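Local coordinates for protein peptidase, M20/M25/M40 family (Staphylococcus aureus, PDB 4EWT) that probably hydrolyses the amide bond of N-acylated amino acids or related substrates, as a metallopeptidase-family amidohydrolase with a two-manganese centre, at residues Thr217-Gln220 with Thr221-Ser224; Glu42-Gly46 with Lys47-Val51; Phe366-Ser369 with Glu370-Leu374. One frame throughout, in Å; residues are numbered along the deposited sequence.

Contact 1 (Thr217-Gln220 with Thr221-Ser224)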
ATOM      1  N   THR A 217       2.667   4.989  -1.391  1.00 10.43           N
ATOM      2  CA  THR A 217       2.942   3.830  -0.558  1.00 10.67           C
ATOM      3  C   THR A 217       4.179   3.047  -1.013  1.00 10.05           C
ATOM      4  O   THR A 217       5.008   2.668  -0.182  1.00  9.49           O
ATOM      5  CB  THR A 217       1.731   2.844  -0.487  1.00 12.21           C
ATOM      6  OG1 THR A 217       1.500   2.293  -1.797  1.00 14.29           O
ATOM      7  CG2 THR A 217       0.477   3.550   0.021  1.00 12.76           C
ATOM      8  N   ALA A 218       4.301   2.803  -2.320  1.00  9.48           N
ATOM      9  CA  ALA A 218       5.472   2.110  -2.871  1.00  9.70           C
ATOM     10  C   ALA A 218       6.775   2.915  -2.699  1.00 10.02           C
ATOM     11  O   ALA A 218       7.862   2.350  -2.543  1.00  9.74           O
ATOM     12  CB  ALA A 218       5.234   1.764  -4.351  1.00 10.11           C
ATOM     13  N   LEU A 219       6.670   4.238  -2.764  1.00  9.83           N
ATOM     14  CA  LEU A 219       7.830   5.108  -2.627  1.00 10.28           C
ATOM     15  C   LEU A 219       8.570   4.944  -1.282  1.00 10.14           C
ATOM     16  O   LEU A 219       9.769   5.212  -1.199  1.00 10.14           O
ATOM     17  CB  LEU A 219       7.403   6.555  -2.782  1.00 10.73           C
ATOM     18  CG  LEU A 219       8.494   7.615  -2.973  1.00 12.33           C
ATOM     19  CD1 LEU A 219       9.233   7.399  -4.291  1.00 13.21           C
ATOM     20  CD2 LEU A 219       7.828   8.952  -2.950  1.00 10.62           C
ATOM     21  N   GLN A 220       7.855   4.506  -0.249  1.00  9.82           N
ATOM     22  CA  GLN A 220       8.441   4.363   1.087  1.00 10.26           C
ATOM     23  C   GLN A 220       9.553   3.310   1.093  1.00 11.41           C
ATOM     24  O   GLN A 220      10.408   3.340   1.971  1.00 11.74           O
ATOM     25  CB  GLN A 220       7.371   4.011   2.126  1.00 10.04           C
ATOM     26  CG  GLN A 220       6.192   5.039   2.175  1.00 10.05           C
ATOM     27  CD  GLN A 220       6.665   6.480   2.098  1.00 11.85           C
ATOM     28  OE1 GLN A 220       6.279   7.224   1.178  1.00 12.75           O
ATOM     29  NE2 GLN A 220       7.498   6.884   3.055  1.00 10.46           N
ATOM     30  N   THR A 221       9.538   2.398   0.109  1.00 10.90           N
ATOM     31  CA  THR A 221      10.573   1.377   0.002  1.00 11.14           C
ATOM     32  C   THR A 221      11.912   1.911  -0.457  1.00 11.51           C
ATOM     33  O   THR A 221      12.921   1.244  -0.267  1.00 12.27           O
ATOM     34  CB  THR A 221      10.190   0.206  -0.926  1.00 10.89           C
ATOM     35  OG1 THR A 221       9.897   0.713  -2.241  1.00 11.18           O
ATOM     36  CG2 THR A 221       8.999  -0.573  -0.362  1.00 10.48           C
ATOM     37  N   VAL A 222      11.940   3.100  -1.052  1.00 11.69           N
ATOM     38  CA  VAL A 222      13.231   3.711  -1.419  1.00 11.70           C
ATOM     39  C   VAL A 222      14.111   3.908  -0.183  1.00 12.75           C
ATOM     40  O   VAL A 222      15.249   3.423  -0.121  1.00 12.33           O
ATOM     41  CB  VAL A 222      13.052   5.038  -2.177  1.00 12.36           C
ATOM     42  CG1 VAL A 222      14.407   5.690  -2.465  1.00 11.41           C
ATOM     43  CG2 VAL A 222      12.271   4.792  -3.477  1.00 11.22           C
ATOM     44  N   VAL A 223      13.567   4.580   0.832  1.00 13.14           N
ATOM     45  CA  VAL A 223      14.319   4.740   2.062  1.00 12.65           C
ATOM     46  C   VAL A 223      14.357   3.411   2.827  1.00 13.31           C
ATOM     47  O   VAL A 223      15.393   3.050   3.401  1.00 14.24           O
ATOM     48  CB  VAL A 223      13.822   5.956   2.918  1.00 12.52           C
ATOM     49  CG1 VAL A 223      14.442   5.953   4.307  1.00 12.29           C
ATOM     50  CG2 VAL A 223      14.179   7.293   2.213  1.00 11.68           C
ATOM     51  N   SER A 224      13.265   2.655   2.820  1.00 12.53           N
ATOM     52  CA  SER A 224      13.164   1.565   3.802  1.00 12.84           C
ATOM     53  C   SER A 224      13.823   0.267   3.347  1.00 12.66           C
ATOM     54  O   SER A 224      14.087  -0.616   4.178  1.00 13.56           O
ATOM     55  CB  SER A 224      11.695   1.300   4.182  1.00 12.29           C
ATOM     56  OG  SER A 224      11.090   0.463   3.214  1.00 11.63           O
TER
HETATM   57  O   HOH W   1      11.243   6.424   0.714  1.00  7.18           O
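Helix 208-226, which packs on the antiparallel sheet and lies where several subunits of the assembly meet, changes its hydrogen-bonding pattern between Thr217-Gln220 and Thr221-Ser224, and Thr221 and Ala218 touch at the point of change. Ala218 O takes two donors from the same residue. Thr221 N reaches Ala218 O at 3.1 Å from above the carbonyl plane, while Thr221 OG1 donates to Ala218 O at 2.6 Å, nearly along the C=O axis. With chi1 at 58°, the hydroxyl sits between its own backbone N and carbonyl carbon and is turned back to the preceding turn.

One residue on, the three-residue spacing is repeated: Val222 N bonds Leu219 O at 3.0 Å. Leu219 O and Val223 N stand 4.4 Å apart, and a water sits in the opened turn between them. It donates to Leu219 O at 2.7 Å. From Val223 N it accepts at 3.0 Å. The four-residue spacing resumes with Ser224 N to Gln220 O, 3.1 Å, where the donor lies in the carbonyl plane. On the apolar flank, Leu219 CD1 meets Val222 CG2 at 4.1 Å, the two side chains crossing at a slant. Both continue onto Val235 of strand 233-242 and Leu277 of helix 264-285. The other flank faces the second subunit, where Val223 packs on its counterpart and Ser224 OG is hydrogen-bonded to Gln220 of that subunit.

The amides at the kink thus find substitute partners close by. The buried threonine hydroxyl is satisfied within the helix, and the water gives Val223 N an acceptor and Leu219 O a second donor, standing in for the direct four-residue bond.

Contact 2 (Glu42-Gly46 with Lys47-Val51)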
ATOM      1  N   GLU A  42      30.734  49.148   1.108  1.00 47.05           N
ATOM      2  CA  GLU A  42      31.017  50.378   1.783  1.00 47.97           C
ATOM      3  C   GLU A  42      31.828  50.160   3.026  1.00 45.07           C
ATOM      4  O   GLU A  42      32.630  50.997   3.338  1.00 45.62           O
ATOM      5  CB  GLU A  42      29.763  51.155   2.123  1.00 50.50           C
ATOM      6  CG  GLU A  42      28.879  50.408   2.995  1.00 51.25           C
ATOM      7  CD  GLU A  42      28.672  50.981   4.364  1.00 54.25           C
ATOM      8  OE1 GLU A  42      29.261  50.440   5.324  1.00 52.76           O
ATOM      9  OE2 GLU A  42      27.856  51.921   4.490  1.00 58.53           O
ATOM     10  N   PHE A  43      31.625  49.055   3.733  1.00 42.12           N
ATOM     11  CA  PHE A  43      32.444  48.782   4.924  1.00 39.64           C
ATOM     12  C   PHE A  43      33.947  48.830   4.631  1.00 38.77           C
ATOM     13  O   PHE A  43      34.728  49.354   5.435  1.00 38.28           O
ATOM     14  CB  PHE A  43      32.061  47.439   5.566  1.00 37.40           C
ATOM     15  CG  PHE A  43      32.970  47.022   6.704  1.00 35.22           C
ATOM     16  CD1 PHE A  43      32.688  47.404   8.013  1.00 34.91           C
ATOM     17  CD2 PHE A  43      34.108  46.250   6.460  1.00 32.81           C
ATOM     18  CE1 PHE A  43      33.523  47.023   9.063  1.00 32.99           C
ATOM     19  CE2 PHE A  43      34.955  45.871   7.500  1.00 30.87           C
ATOM     20  CZ  PHE A  43      34.661  46.253   8.806  1.00 31.51           C
ATOM     21  N   TYR A  44      34.350  48.296   3.481  1.00 38.27           N
ATOM     22  CA  TYR A  44      35.774  48.229   3.150  1.00 38.16           C
ATOM     23  C   TYR A  44      36.390  49.541   2.642  1.00 39.90           C
ATOM     24  O   TYR A  44      37.583  49.587   2.342  1.00 39.79           O
ATOM     25  CB  TYR A  44      36.060  47.071   2.191  1.00 37.38           C
ATOM     26  CG  TYR A  44      35.824  45.717   2.818  1.00 35.78           C
ATOM     27  CD1 TYR A  44      36.701  45.214   3.780  1.00 34.31           C
ATOM     28  CD2 TYR A  44      34.725  44.939   2.456  1.00 35.67           C
ATOM     29  CE1 TYR A  44      36.491  43.987   4.365  1.00 33.07           C
ATOM     30  CE2 TYR A  44      34.508  43.694   3.037  1.00 32.58           C
ATOM     31  CZ  TYR A  44      35.399  43.232   3.986  1.00 31.85           C
ATOM     32  OH  TYR A  44      35.219  42.024   4.576  1.00 33.28           O
ATOM     33  N   LYS A  45      35.602  50.597   2.582  1.00 42.03           N
ATOM     34  CA  LYS A  45      36.109  51.921   2.211  1.00 44.78           C
ATOM     35  C   LYS A  45      37.067  52.414   3.265  1.00 43.87           C
ATOM     36  O   LYS A  45      36.773  52.358   4.424  1.00 42.47           O
ATOM     37  CB  LYS A  45      34.987  52.931   2.050  1.00 47.40           C
ATOM     38  CG  LYS A  45      33.968  52.623   1.008  1.00 49.92           C
ATOM     39  CD  LYS A  45      34.519  52.601  -0.352  1.00 52.84           C
ATOM     40  CE  LYS A  45      33.480  53.057  -1.318  1.00 57.12           C
ATOM     41  NZ  LYS A  45      33.851  52.790  -2.712  1.00 59.50           N
ATOM     42  N   GLY A  46      38.232  52.854   2.828  1.00 44.90           N
ATOM     43  CA  GLY A  46      39.270  53.362   3.734  1.00 44.80           C
ATOM     44  C   GLY A  46      40.157  52.279   4.311  1.00 43.06           C
ATOM     45  O   GLY A  46      41.065  52.565   5.090  1.00 42.70           O
ATOM     46  N   LYS A  47      39.886  51.032   3.923  1.00 42.04           N
ATOM     47  CA  LYS A  47      40.657  49.879   4.385  1.00 40.83           C
ATOM     48  C   LYS A  47      41.513  49.296   3.268  1.00 41.23           C
ATOM     49  O   LYS A  47      41.158  49.393   2.094  1.00 42.29           O
ATOM     50  CB  LYS A  47      39.732  48.852   5.043  1.00 39.20           C
ATOM     51  CG  LYS A  47      39.177  49.431   6.336  1.00 40.33           C
ATOM     52  CD  LYS A  47      38.064  48.645   6.973  1.00 40.72           C
ATOM     53  CE  LYS A  47      37.312  49.608   7.882  1.00 42.74           C
ATOM     54  NZ  LYS A  47      36.117  49.024   8.505  1.00 43.16           N
ATOM     55  N   ASP A  48      42.659  48.731   3.638  1.00 41.25           N
ATOM     56  CA  ASP A  48      43.682  48.329   2.667  1.00 42.97           C
ATOM     57  C   ASP A  48      43.428  46.932   2.113  1.00 42.50           C
ATOM     58  O   ASP A  48      44.139  45.983   2.434  1.00 41.99           O
ATOM     59  CB  ASP A  48      45.085  48.439   3.286  1.00 43.46           C
ATOM     60  CG  ASP A  48      46.210  48.151   2.289  1.00 45.74           C
ATOM     61  OD1 ASP A  48      46.031  48.333   1.059  1.00 45.68           O
ATOM     62  OD2 ASP A  48      47.292  47.742   2.755  1.00 47.99           O
ATOM     63  N   VAL A  49      42.392  46.824   1.286  1.00 43.44           N
ATOM     64  CA  VAL A  49      42.039  45.580   0.598  1.00 43.51           C
ATOM     65  C   VAL A  49      41.636  45.888  -0.847  1.00 46.23           C
ATOM     66  O   VAL A  49      41.334  47.035  -1.170  1.00 47.89           O
ATOM     67  CB  VAL A  49      40.870  44.843   1.310  1.00 41.23           C
ATOM     68  CG1 VAL A  49      41.248  44.457   2.741  1.00 39.35           C
ATOM     69  CG2 VAL A  49      39.589  45.682   1.293  1.00 40.95           C
ATOM     70  N   GLU A  50      41.633  44.887  -1.710  1.00 47.84           N
ATOM     71  CA  GLU A  50      41.013  45.047  -3.008  1.00 50.68           C
ATOM     72  C   GLU A  50      39.601  44.525  -3.003  1.00 49.77           C
ATOM     73  O   GLU A  50      39.374  43.398  -2.728  1.00 48.51           O
ATOM     74  CB  GLU A  50      41.786  44.401  -4.141  1.00 53.01           C
ATOM     75  CG  GLU A  50      43.249  44.132  -3.939  1.00 54.81           C
ATOM     76  CD  GLU A  50      43.779  43.134  -4.964  1.00 58.70           C
ATOM     77  OE1 GLU A  50      43.064  42.822  -5.930  1.00 60.11           O
ATOM     78  OE2 GLU A  50      44.898  42.640  -4.793  1.00 60.75           O
ATOM     79  N   VAL A  51      38.638  45.352  -3.299  1.00 51.14           N
ATOM     80  CA  VAL A  51      37.318  44.812  -3.389  1.00 51.06           C
ATOM     81  C   VAL A  51      36.750  44.778  -4.787  1.00 53.89           C
ATOM     82  O   VAL A  51      36.573  45.765  -5.465  1.00 56.11           O
ATOM     83  CB  VAL A  51      36.332  45.341  -2.384  1.00 49.67           C
ATOM     84  CG1 VAL A  51      36.840  46.465  -1.646  1.00 50.66           C
ATOM     85  CG2 VAL A  51      35.053  45.597  -2.990  1.00 50.93           C
TER
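Lys47 lays its ammonium group over one face of the Phe43 ring, the two side chains meeting at a slant. Lys47 NZ stands 3.4 Å from the centroid of the Phe43 ring and 23° off the normal, a cation-pi contact displaced toward the rim, with Phe43 CZ the nearest ring atom at 3.1 Å from Lys47 NZ. An extended lysine chain, chi2 169° and chi3 -159°, carries the charge back across the turn, and its CD and CE pass beside Phe43 O; the bond from NZ to that oxygen is weak.

Tyr44 turns a face of its own ring to Phe43 CD2. Val49 approaches this tyrosine at about a right angle, its CG2 lying 3.8 Å from Tyr44 CD1, and Val51 CG1 comes within 4.0 Å of Tyr44 CB. The backbone forms a type II beta turn from Tyr44 to Lys47, closed by Lys47 N to Tyr44 O, 3.1 Å, with Gly46 at positive phi.

The turn thus joins helix 34-43 to edge strand 50-52. Since Lys47 NZ also forms a salt bridge with Glu117 of helix 105-120, the ammonium group has both an aromatic face and a carboxylate as partners, which probably steadies the protonated form.

Contact 3 (Phe366-Ser369 with Glu370-Leu374)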
ATOM      1  N   PHE A 366      13.921  32.139  15.915  1.00 62.16           N
ATOM      2  CA  PHE A 366      15.362  31.876  15.817  1.00 58.22           C
ATOM      3  C   PHE A 366      16.197  32.950  16.512  1.00 58.86           C
ATOM      4  O   PHE A 366      16.010  34.145  16.261  1.00 60.27           O
ATOM      5  CB  PHE A 366      15.763  31.767  14.338  1.00 54.66           C
ATOM      6  CG  PHE A 366      17.247  31.660  14.100  1.00 51.54           C
ATOM      7  CD1 PHE A 366      17.883  30.424  14.142  1.00 49.08           C
ATOM      8  CD2 PHE A 366      18.002  32.793  13.807  1.00 50.83           C
ATOM      9  CE1 PHE A 366      19.254  30.318  13.912  1.00 46.53           C
ATOM     10  CE2 PHE A 366      19.373  32.695  13.576  1.00 48.38           C
ATOM     11  CZ  PHE A 366      19.996  31.452  13.627  1.00 46.04           C
ATOM     12  N   ASN A 367      17.105  32.516  17.384  1.00 58.18           N
ATOM     13  CA  ASN A 367      18.036  33.421  18.069  1.00 58.89           C
ATOM     14  C   ASN A 367      19.333  32.717  18.458  1.00 56.59           C
ATOM     15  O   ASN A 367      19.340  31.518  18.758  1.00 56.03           O
ATOM     16  CB  ASN A 367      17.390  34.057  19.308  1.00 63.67           C
ATOM     17  CG  ASN A 367      18.039  35.388  19.706  1.00 65.55           C
ATOM     18  OD1 ASN A 367      19.169  35.707  19.319  1.00 62.65           O
ATOM     19  ND2 ASN A 367      17.312  36.172  20.492  1.00 71.04           N
ATOM     20  N   ILE A 368      20.422  33.479  18.448  1.00 55.16           N
ATOM     21  CA  ILE A 368      21.745  32.965  18.773  1.00 53.43           C
ATOM     22  C   ILE A 368      22.397  33.739  19.934  1.00 55.66           C
ATOM     23  O   ILE A 368      22.067  34.904  20.175  1.00 57.14           O
ATOM     24  CB  ILE A 368      22.674  33.005  17.530  1.00 49.63           C
ATOM     25  CG1 ILE A 368      22.752  34.433  16.961  1.00 50.59           C
ATOM     26  CG2 ILE A 368      22.193  32.006  16.474  1.00 47.44           C
ATOM     27  CD1 ILE A 368      23.583  34.586  15.691  1.00 47.96           C
ATOM     28  N   SER A 369      23.288  33.090  20.644  1.00 55.66           N
ATOM     29  CA  SER A 369      24.146  33.763  21.546  1.00 57.42           C
ATOM     30  C   SER A 369      25.128  34.593  20.741  1.00 54.70           C
ATOM     31  O   SER A 369      25.771  34.090  19.855  1.00 51.29           O
ATOM     32  CB  SER A 369      24.904  32.764  22.351  1.00 57.76           C
ATOM     33  OG  SER A 369      26.135  33.327  22.662  1.00 57.68           O
ATOM     34  N   GLU A 370      25.232  35.875  21.069  1.00 56.12           N
ATOM     35  CA  GLU A 370      26.032  36.807  20.276  1.00 53.90           C
ATOM     36  C   GLU A 370      27.533  36.666  20.504  1.00 52.60           C
ATOM     37  O   GLU A 370      28.334  37.328  19.828  1.00 50.84           O
ATOM     38  CB  GLU A 370      25.570  38.254  20.494  1.00 56.43           C
ATOM     39  CG  GLU A 370      24.321  38.609  19.687  1.00 57.38           C
ATOM     40  CD  GLU A 370      23.877  40.050  19.863  1.00 60.34           C
ATOM     41  OE1 GLU A 370      23.754  40.506  21.018  1.00 65.20           O
ATOM     42  OE2 GLU A 370      23.638  40.725  18.840  1.00 59.92           O
ATOM     43  N   LYS A 371      27.919  35.795  21.436  1.00 53.47           N
ATOM     44  CA  LYS A 371      29.334  35.524  21.651  1.00 52.72           C
ATOM     45  C   LYS A 371      29.875  34.461  20.694  1.00 49.50           C
ATOM     46  O   LYS A 371      31.052  34.101  20.760  1.00 48.96           O
ATOM     47  CB  LYS A 371      29.635  35.193  23.116  1.00 56.54           C
ATOM     48  CG  LYS A 371      29.080  33.884  23.615  1.00 57.96           C
ATOM     49  CD  LYS A 371      29.144  33.834  25.141  1.00 62.59           C
ATOM     50  CE  LYS A 371      28.150  34.794  25.781  1.00 65.52           C
ATOM     51  NZ  LYS A 371      28.426  34.988  27.239  1.00 69.17           N
ATOM     52  N   SER A 372      29.006  33.972  19.805  1.00 47.50           N
ATOM     53  CA  SER A 372      29.433  33.169  18.664  1.00 44.17           C
ATOM     54  C   SER A 372      30.204  34.026  17.661  1.00 42.07           C
ATOM     55  O   SER A 372      31.006  33.498  16.888  1.00 40.56           O
ATOM     56  CB  SER A 372      28.229  32.532  17.968  1.00 43.11           C
ATOM     57  OG  SER A 372      27.324  33.518  17.492  1.00 42.72           O
ATOM     58  N   LEU A 373      29.957  35.340  17.674  1.00 42.44           N
ATOM     59  CA  LEU A 373      30.622  36.271  16.749  1.00 40.64           C
ATOM     60  C   LEU A 373      32.135  36.276  16.947  1.00 40.02           C
ATOM     61  O   LEU A 373      32.898  36.046  16.007  1.00 38.23           O
ATOM     62  CB  LEU A 373      30.074  37.699  16.892  1.00 42.05           C
ATOM     63  CG  LEU A 373      28.668  38.020  16.372  1.00 43.11           C
ATOM     64  CD1 LEU A 373      28.174  39.332  16.940  1.00 45.16           C
ATOM     65  CD2 LEU A 373      28.624  38.070  14.857  1.00 41.84           C
ATOM     66  N   LEU A 374      32.553  36.529  18.182  1.00 41.88           N
ATOM     67  CA  LEU A 374      33.971  36.612  18.527  1.00 41.72           C
ATOM     68  C   LEU A 374      34.674  35.267  18.324  1.00 40.32           C
ATOM     69  O   LEU A 374      35.779  35.214  17.770  1.00 38.92           O
ATOM     70  CB  LEU A 374      34.138  37.129  19.965  1.00 44.76           C
ATOM     71  CG  LEU A 374      35.538  37.252  20.577  1.00 46.21           C
ATOM     72  CD1 LEU A 374      36.461  38.121  19.726  1.00 44.96           C
ATOM     73  CD2 LEU A 374      35.454  37.777  22.006  1.00 49.53           C
TER
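The chain runs extended through Ile368 and Ser369, then folds at Glu370 and Lys371 into a type I beta turn from Ser369 to Ser372 that leads directly into helix 372-386. Ser372 N closes the turn on Ser369 O at 3.2 Å with a fairly straight N-H...O angle of 164°, the donor standing above the carbonyl plane.

The same oxygen has a second donor. Ser372 OG reaches Ser369 O at 2.9 Å, nearly in line with the carbonyl bond, because a chi1 of 60° sets the hydroxyl between the residue's own N and carbonyl carbon and turns it back over the turn. Ser369 O is therefore gripped by both the amide and the hydroxyl of one residue. Ser369 also accepts through its side chain: OG takes a bond from Lys371 N at 3.3 Å. The aliphatic part of Lys371 is folded against this hydroxyl, its CG 3.1 Å from Ser369 OG, before the chain bends and leads away to a long, weak ion pair with Glu354. A looser approach brings Ile368 CD1 to 4.3 Å from Ser372 OG; Ile368 also rests on Ala107 of helix 105-120. The carboxylate of Glu370 reaches helix 13-25, making salt bridges to Arg20 and Arg21, while Ser369 is also bonded through its backbone to Ala351, next to the end of strand 344-350.

The two serine hydroxyls thus play complementary parts, Ser369 OG accepting from an amide and Ser372 OG donating to a carbonyl. A serine at the start of the turn, accepting through its side chain from the backbone amide two residues on, is typical of capping at the entrance to a helix, here the C-terminal one, which the loop reaches after passing the metal ligand His362.

In the fold
Along the chain the order is contact 2, contact 1, contact 3, with no direct touch between any pair. Contacts 2 and 3 belong to the part built round the mixed sheet: their centres are 26 Å apart, and side chains from both pack on helices 13-25 and 105-120. Contact 3 lies nearer the metal centre, Ile368 being about 10 Å from a manganese ion. Contact 1 stands apart, its centre 40 Å from contact 3 and 53 Å from contact 2, on a helix that covers the antiparallel sheet and meets other subunits. The set thus samples a two-part architecture, in which one part carries the metals and the other contributes to assembly.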